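Local atomic coordinates of cadherin-related family member 2 (Homo sapiens, PDB entry 5CZR), a protein that forms calcium-dependent heterophilic adhesion complexes with CDHR5 on adjacent microvilli and so controls their packing at the apical surface of epithelial cells. Residues L66-L71 with V95-D100; A187-G192 with T199-L204. All coordinates share one frame; numbering follows the deposited sequence.

Contacts 1 and 2 sit on the two sides of one calcium-filled linker, their centres about 16 Å apart: 66-71 with 95-100 belongs to the first cadherin repeat, 187-192 with 199-204 to the second. Both are partly buried and mix sheltered residues with ones nearer the surface. In contact 1 no hydrogen bond crosses between the segments; carboxylates share two calcium ions beside a small apolar patch. Contact 2 relies on hydrogen bonds of the backbone, two of them to side-chain oxygens, and a disulfide, with one carboxylate sent to a third calcium. That ion touches both contacts, through Asn-99 and Asp-189, and the Asn-99 amide probably also hydrogen-bonds to Thr-199 O.

Contact 1: L66-L71 with V95-D100. With CA (calcium ion), chain G; CA (calcium ion), chain F; CA (calcium ion), chain H.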
loop_
_atom_site.group_PDB
_atom_site.type_symbol
_atom_site.label_atom_id
_atom_site.label_comp_id
_atom_site.label_asym_id
_atom_site.label_seq_id
_atom_site.Cartn_x
_atom_site.Cartn_y
_atom_site.Cartn_z
ATOM N N LEU A 66 -5.793 -12.392 2.852
ATOM C CA LEU A 66 -4.410 -12.058 3.147
ATOM C C LEU A 66 -4.275 -10.565 3.365
ATOM O O LEU A 66 -5.126 -9.798 2.949
ATOM C CB LEU A 66 -3.497 -12.483 1.986
ATOM C CG LEU A 66 -3.584 -13.958 1.565
ATOM C CD1 LEU A 66 -2.711 -14.240 0.352
ATOM C CD2 LEU A 66 -3.150 -14.868 2.723
ATOM N N ASP A 67 -3.175 -10.147 3.984
ATOM C CA ASP A 67 -2.839 -8.703 4.098
ATOM C C ASP A 67 -1.364 -8.563 4.441
ATOM O O ASP A 67 -0.941 -8.981 5.519
ATOM C CB ASP A 67 -3.720 -8.026 5.157
ATOM C CG ASP A 67 -3.433 -6.554 5.323
ATOM O OD1 ASP A 67 -2.642 -5.986 4.531
ATOM O OD2 ASP A 67 -4.015 -5.934 6.247
ATOM N N TYR A 68 -0.586 -8.038 3.504
ATOM C CA TYR A 68 0.854 -7.837 3.681
ATOM C C TYR A 68 1.134 -6.957 4.889
ATOM O O TYR A 68 2.114 -7.168 5.590
ATOM C CB TYR A 68 1.475 -7.197 2.437
ATOM C CG TYR A 68 2.961 -7.018 2.512
ATOM C CD1 TYR A 68 3.843 -8.031 2.079
ATOM C CD2 TYR A 68 3.503 -5.845 3.015
ATOM C CE1 TYR A 68 5.225 -7.878 2.158
ATOM C CE2 TYR A 68 4.883 -5.677 3.107
ATOM C CZ TYR A 68 5.737 -6.691 2.676
ATOM O OH TYR A 68 7.090 -6.501 2.778
ATOM N N GLU A 69 0.244 -5.998 5.154
ATOM C CA GLU A 69 0.464 -5.023 6.204
ATOM C C GLU A 69 0.275 -5.643 7.592
ATOM O O GLU A 69 0.619 -5.035 8.579
ATOM C CB GLU A 69 -0.466 -3.805 6.008
ATOM C CG GLU A 69 0.011 -2.785 4.961
ATOM C CD GLU A 69 -0.043 -3.262 3.520
ATOM O OE1 GLU A 69 -1.042 -3.838 3.096
ATOM O OE2 GLU A 69 0.909 -3.047 2.754
ATOM N N THR A 70 -0.277 -6.855 7.656
ATOM C CA THR A 70 -0.676 -7.488 8.933
ATOM C C THR A 70 0.124 -8.768 9.216
ATOM O O THR A 70 0.505 -9.000 10.345
ATOM C CB THR A 70 -2.179 -7.755 8.881
ATOM O OG1 THR A 70 -2.838 -6.521 9.147
ATOM C CG2 THR A 70 -2.663 -8.778 9.898
ATOM N N LEU A 71 0.384 -9.553 8.173
ATOM C CA LEU A 71 1.053 -10.849 8.267
ATOM C C LEU A 71 1.734 -11.136 6.927
ATOM O O LEU A 71 1.077 -11.566 5.968
ATOM C CB LEU A 71 -0.004 -11.917 8.563
ATOM C CG LEU A 71 0.479 -13.308 8.886
ATOM C CD1 LEU A 71 1.346 -13.295 10.154
ATOM C CD2 LEU A 71 -0.715 -14.224 9.081
ATOM N N VAL A 95 3.671 -13.591 1.375
ATOM C CA VAL A 95 2.673 -12.709 0.862
ATOM C C VAL A 95 3.392 -11.541 0.152
ATOM O O VAL A 95 4.269 -10.936 0.733
ATOM C CB VAL A 95 1.796 -12.165 2.001
ATOM C CG1 VAL A 95 0.734 -11.210 1.459
ATOM C CG2 VAL A 95 1.130 -13.295 2.768
ATOM N N GLU A 96 2.982 -11.215 -1.071
ATOM C CA GLU A 96 3.510 -10.048 -1.790
ATOM C C GLU A 96 2.692 -8.781 -1.560
ATOM O O GLU A 96 1.454 -8.811 -1.548
ATOM C CB GLU A 96 3.585 -10.307 -3.277
ATOM C CG GLU A 96 4.764 -11.212 -3.638
ATOM C CD GLU A 96 5.169 -11.225 -5.130
ATOM O OE1 GLU A 96 4.344 -10.946 -6.020
ATOM O OE2 GLU A 96 6.332 -11.579 -5.427
ATOM N N ASP A 97 3.402 -7.680 -1.341
ATOM C CA ASP A 97 2.791 -6.389 -1.170
ATOM C C ASP A 97 2.159 -5.951 -2.485
ATOM O O ASP A 97 2.707 -6.138 -3.547
ATOM C CB ASP A 97 3.827 -5.374 -0.701
ATOM C CG ASP A 97 3.227 -4.016 -0.397
ATOM O OD1 ASP A 97 2.125 -3.928 0.215
ATOM O OD2 ASP A 97 3.864 -3.012 -0.802
ATOM N N ARG A 98 0.997 -5.341 -2.370
ATOM C CA ARG A 98 0.363 -4.705 -3.498
ATOM C C ARG A 98 0.026 -3.268 -3.089
ATOM O O ARG A 98 0.095 -2.913 -1.891
ATOM C CB ARG A 98 -0.886 -5.491 -3.901
ATOM C CG ARG A 98 -0.618 -6.896 -4.479
ATOM C CD ARG A 98 -0.059 -6.750 -5.886
ATOM N NE ARG A 98 0.471 -7.937 -6.519
ATOM C CZ ARG A 98 1.741 -8.307 -6.485
ATOM N NH1 ARG A 98 2.657 -7.622 -5.812
ATOM N NH2 ARG A 98 2.087 -9.391 -7.097
ATOM N N ASN A 99 -0.339 -2.438 -4.067
ATOM C CA ASN A 99 -0.598 -1.015 -3.777
ATOM C C ASN A 99 -2.008 -0.729 -3.285
ATOM O O ASN A 99 -2.823 -0.131 -3.999
ATOM C CB ASN A 99 -0.260 -0.151 -4.974
ATOM C CG ASN A 99 -0.235 1.302 -4.626
ATOM O OD1 ASN A 99 -0.164 1.647 -3.453
ATOM N ND2 ASN A 99 -0.246 2.172 -5.638
ATOM N N ASP A 100 -2.291 -1.147 -2.058
ATOM C CA ASP A 100 -3.637 -1.081 -1.497
ATOM C C ASP A 100 -3.814 -0.014 -0.393
ATOM O O ASP A 100 -4.886 0.065 0.223
ATOM C CB ASP A 100 -4.044 -2.448 -0.944
ATOM C CG ASP A 100 -3.149 -2.927 0.179
ATOM O OD1 ASP A 100 -2.041 -2.345 0.419
ATOM O OD2 ASP A 100 -3.567 -3.891 0.845
HETATM CA CA CA G . 0.133 -3.149 0.517
HETATM CA CA CA F . -3.008 -4.842 2.814
HETATM CA CA CA H . 0.331 3.085 -1.693
HETATM O O HOH W 1 -4.952 -5.909 2.622
HETATM O O HOH W 2 -3.714 -2.933 3.569
#
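Leu-66 brings its CB up to Val-95 CG1, a loose 4.4 Å apolar touch, with Phe-74 of strand 73-81 packing on both residues. Asp-67 gives OD1 to the chain F calcium at 2.1 Å; the same oxygen takes the backbone N-H of Glu-69 from above the carboxylate plane, an Asx turn. Tyr-68 points toward the second segment, and with CG anti to its backbone N (chi1 -177°) its ring is laid against Asp-97. Asp-97 CB sits over the ring's centre, a CH-pi contact 3.6 Å from the centroid, while Val-95 O lies at the ring edge, 3.2 Å from CD1. Here the loop bearing the DYE sequence meets the DRNDN linker that follows strand 86-96, the classical calcium-binding motifs at the junction of successive cadherin repeats. Glu-69, bent at chi2 (70°), splits its carboxylate: OE1 binds the chain F ion and OE2 the chain G calcium. Asp-97 OD1 comes within 2.9 Å of Glu-69 OE2, the carboxylate planes turned 66° apart, a closeness probably tolerated because both oxygens bind the chain G calcium; Asp-97 OD2 is hydrogen-bonded to Met-134. Asp-100 likewise bridges the two ions, with OD1 on chain G and OD2 on chain F. Glu-18 joins both sites; Arg-98 O and, from the second repeat, Asp-133 complete that of chain G. Leu-71 ends the segment with its carbonyl O 3.6 Å from Val-95 CG2.

Contact 2: A187-G192 with T199-L204; sequences ACDLGG and TIQCSL. With CA (calcium ion), chain H.
Cys-188 and Cys-202 both hold SG anti to the carbonyl carbon (chi1 -58° and -67°), which turns the two sulfurs to meet in a disulfide 2.1 Å long with a chi3 of 104°. Asp-189 places CG between its backbone N and carbonyl carbon, and its carboxylate lies alongside the start of the Gln-201 side chain. One oxygen, OD1, receives Gln-201 N at 3.0 Å from above the carboxylate plane; the other, OD2, binds calcium (chain H) at 2.5 Å. In return Asp-189 N gives a hydrogen bond of 2.9 Å to Gln-201 O.

At the far end Ser-203 grips Ala-187 twice: its N donates to Ala-187 O at 2.7 Å, nearly straight, and its OG receives Ala-187 N at 3.1 Å while donating to Leu-204 O. An alanine in place of Ser-203 would probably leave the buried Ala-187 N-H without its acceptor and the Leu-204 carbonyl without the hydroxyl. Toward the turn, Gly-192 and Thr-199 form an antiparallel hydrogen-bonded pair, with a one-residue shift in register between it and the bridged cysteines. At its backbone angles a CB on Gly-191 would jam against the preceding carbonyl O and sit tight on Ile-200 CG1.

The contact thus fastens the end of strand 180-189 to the segment leading into strand 206-213 in the second cadherin repeat. Beyond it, Gln-201 NE2 hydrogen-bonds to Asn-99 O in the linker. The disulfide ties the two backbones beside a calcium ligand; the bonds to Asp-189 OD1 from Gln-201 N and, weakly, Gly-191 N, with calcium on OD2, probably limit how that carboxylate turns.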
loop_
_atom_site.group_PDB
_atom_site.type_symbol
_atom_site.label_atom_id
_atom_site.label_comp_id
_atom_site.label_asym_id
_atom_site.label_seq_id
_atom_site.Cartn_x
_atom_site.Cartn_y
_atom_site.Cartn_z
ATOM N N ALA A 187 -1.404 14.269 -1.937
ATOM C CA ALA A 187 -0.273 13.375 -1.919
ATOM C C ALA A 187 -0.640 12.077 -2.629
ATOM O O ALA A 187 -1.666 11.487 -2.317
ATOM C CB ALA A 187 0.129 13.093 -0.472
ATOM N N CYS A 188 0.230 11.612 -3.521
ATOM C CA CYS A 188 0.011 10.364 -4.259
ATOM C C CYS A 188 1.248 9.473 -4.155
ATOM O O CYS A 188 2.365 9.983 -3.964
ATOM C CB CYS A 188 -0.309 10.652 -5.745
ATOM S SG CYS A 188 -1.756 11.706 -6.052
ATOM N N ASP A 189 1.084 8.158 -4.314
ATOM C CA ASP A 189 2.257 7.279 -4.398
ATOM C C ASP A 189 2.733 7.267 -5.830
ATOM O O ASP A 189 2.093 7.868 -6.673
ATOM C CB ASP A 189 2.024 5.865 -3.821
ATOM C CG ASP A 189 0.843 5.138 -4.437
ATOM O OD1 ASP A 189 0.659 5.197 -5.691
ATOM O OD2 ASP A 189 0.079 4.495 -3.690
ATOM N N LEU A 190 3.842 6.597 -6.113
ATOM C CA LEU A 190 4.335 6.434 -7.493
ATOM C C LEU A 190 3.802 5.198 -8.159
ATOM O O LEU A 190 4.207 4.849 -9.260
ATOM C CB LEU A 190 5.871 6.406 -7.513
ATOM C CG LEU A 190 6.503 7.762 -7.171
ATOM C CD1 LEU A 190 8.003 7.613 -7.015
ATOM C CD2 LEU A 190 6.147 8.803 -8.225
ATOM N N GLY A 191 2.880 4.513 -7.492
ATOM C CA GLY A 191 2.153 3.418 -8.118
ATOM C C GLY A 191 2.765 2.036 -7.913
ATOM O O GLY A 191 3.898 1.894 -7.417
ATOM N N GLY A 192 1.945 1.025 -8.245
ATOM C CA GLY A 192 2.320 -0.381 -8.254
ATOM C C GLY A 192 1.076 -1.199 -8.570
ATOM O O GLY A 192 0.000 -0.625 -8.759
ATOM N N THR A 199 -1.672 0.773 -10.531
ATOM C CA THR A 199 -2.589 1.529 -9.705
ATOM C C THR A 199 -1.828 2.632 -9.004
ATOM O O THR A 199 -0.819 2.353 -8.344
ATOM C CB THR A 199 -3.205 0.592 -8.652
ATOM O OG1 THR A 199 -4.031 -0.369 -9.310
ATOM C CG2 THR A 199 -4.046 1.361 -7.622
ATOM N N ILE A 200 -2.301 3.859 -9.096
ATOM C CA ILE A 200 -1.726 4.957 -8.311
ATOM C C ILE A 200 -2.745 5.431 -7.279
ATOM O O ILE A 200 -3.879 5.787 -7.647
ATOM C CB ILE A 200 -1.303 6.170 -9.219
ATOM C CG1 ILE A 200 -0.063 5.834 -10.061
ATOM C CG2 ILE A 200 -0.990 7.408 -8.395
ATOM C CD1 ILE A 200 0.112 6.737 -11.263
ATOM N N GLN A 201 -2.325 5.489 -6.007
ATOM C CA GLN A 201 -3.228 5.889 -4.914
ATOM C C GLN A 201 -2.955 7.293 -4.473
ATOM O O GLN A 201 -1.796 7.680 -4.359
ATOM C CB GLN A 201 -3.097 4.964 -3.694
ATOM C CG GLN A 201 -3.259 3.490 -3.999
ATOM C CD GLN A 201 -4.720 3.046 -3.996
ATOM O OE1 GLN A 201 -5.629 3.860 -3.974
ATOM N NE2 GLN A 201 -4.940 1.737 -4.013
ATOM N N CYS A 202 -4.014 8.059 -4.215
ATOM C CA CYS A 202 -3.882 9.450 -3.813
ATOM C C CYS A 202 -4.627 9.664 -2.525
ATOM O O CYS A 202 -5.649 9.035 -2.291
ATOM C CB CYS A 202 -4.408 10.397 -4.911
ATOM S SG CYS A 202 -3.399 10.392 -6.426
ATOM N N SER A 203 -4.108 10.540 -1.673
ATOM C CA SER A 203 -4.809 10.957 -0.466
ATOM C C SER A 203 -6.122 11.649 -0.761
ATOM O O SER A 203 -6.336 12.167 -1.858
ATOM C CB SER A 203 -3.948 11.959 0.327
ATOM O OG SER A 203 -3.888 13.211 -0.322
ATOM N N LEU A 204 -6.941 11.748 0.270
ATOM C CA LEU A 204 -7.955 12.783 0.348
ATOM C C LEU A 204 -7.293 14.171 0.216
ATOM O O LEU A 204 -6.124 14.353 0.575
ATOM C CB LEU A 204 -8.649 12.704 1.701
ATOM C CG LEU A 204 -9.450 11.421 2.003
ATOM C CD1 LEU A 204 -9.535 11.193 3.522
ATOM C CD2 LEU A 204 -10.845 11.482 1.362
HETATM CA CA CA H . 0.331 3.085 -1.693
#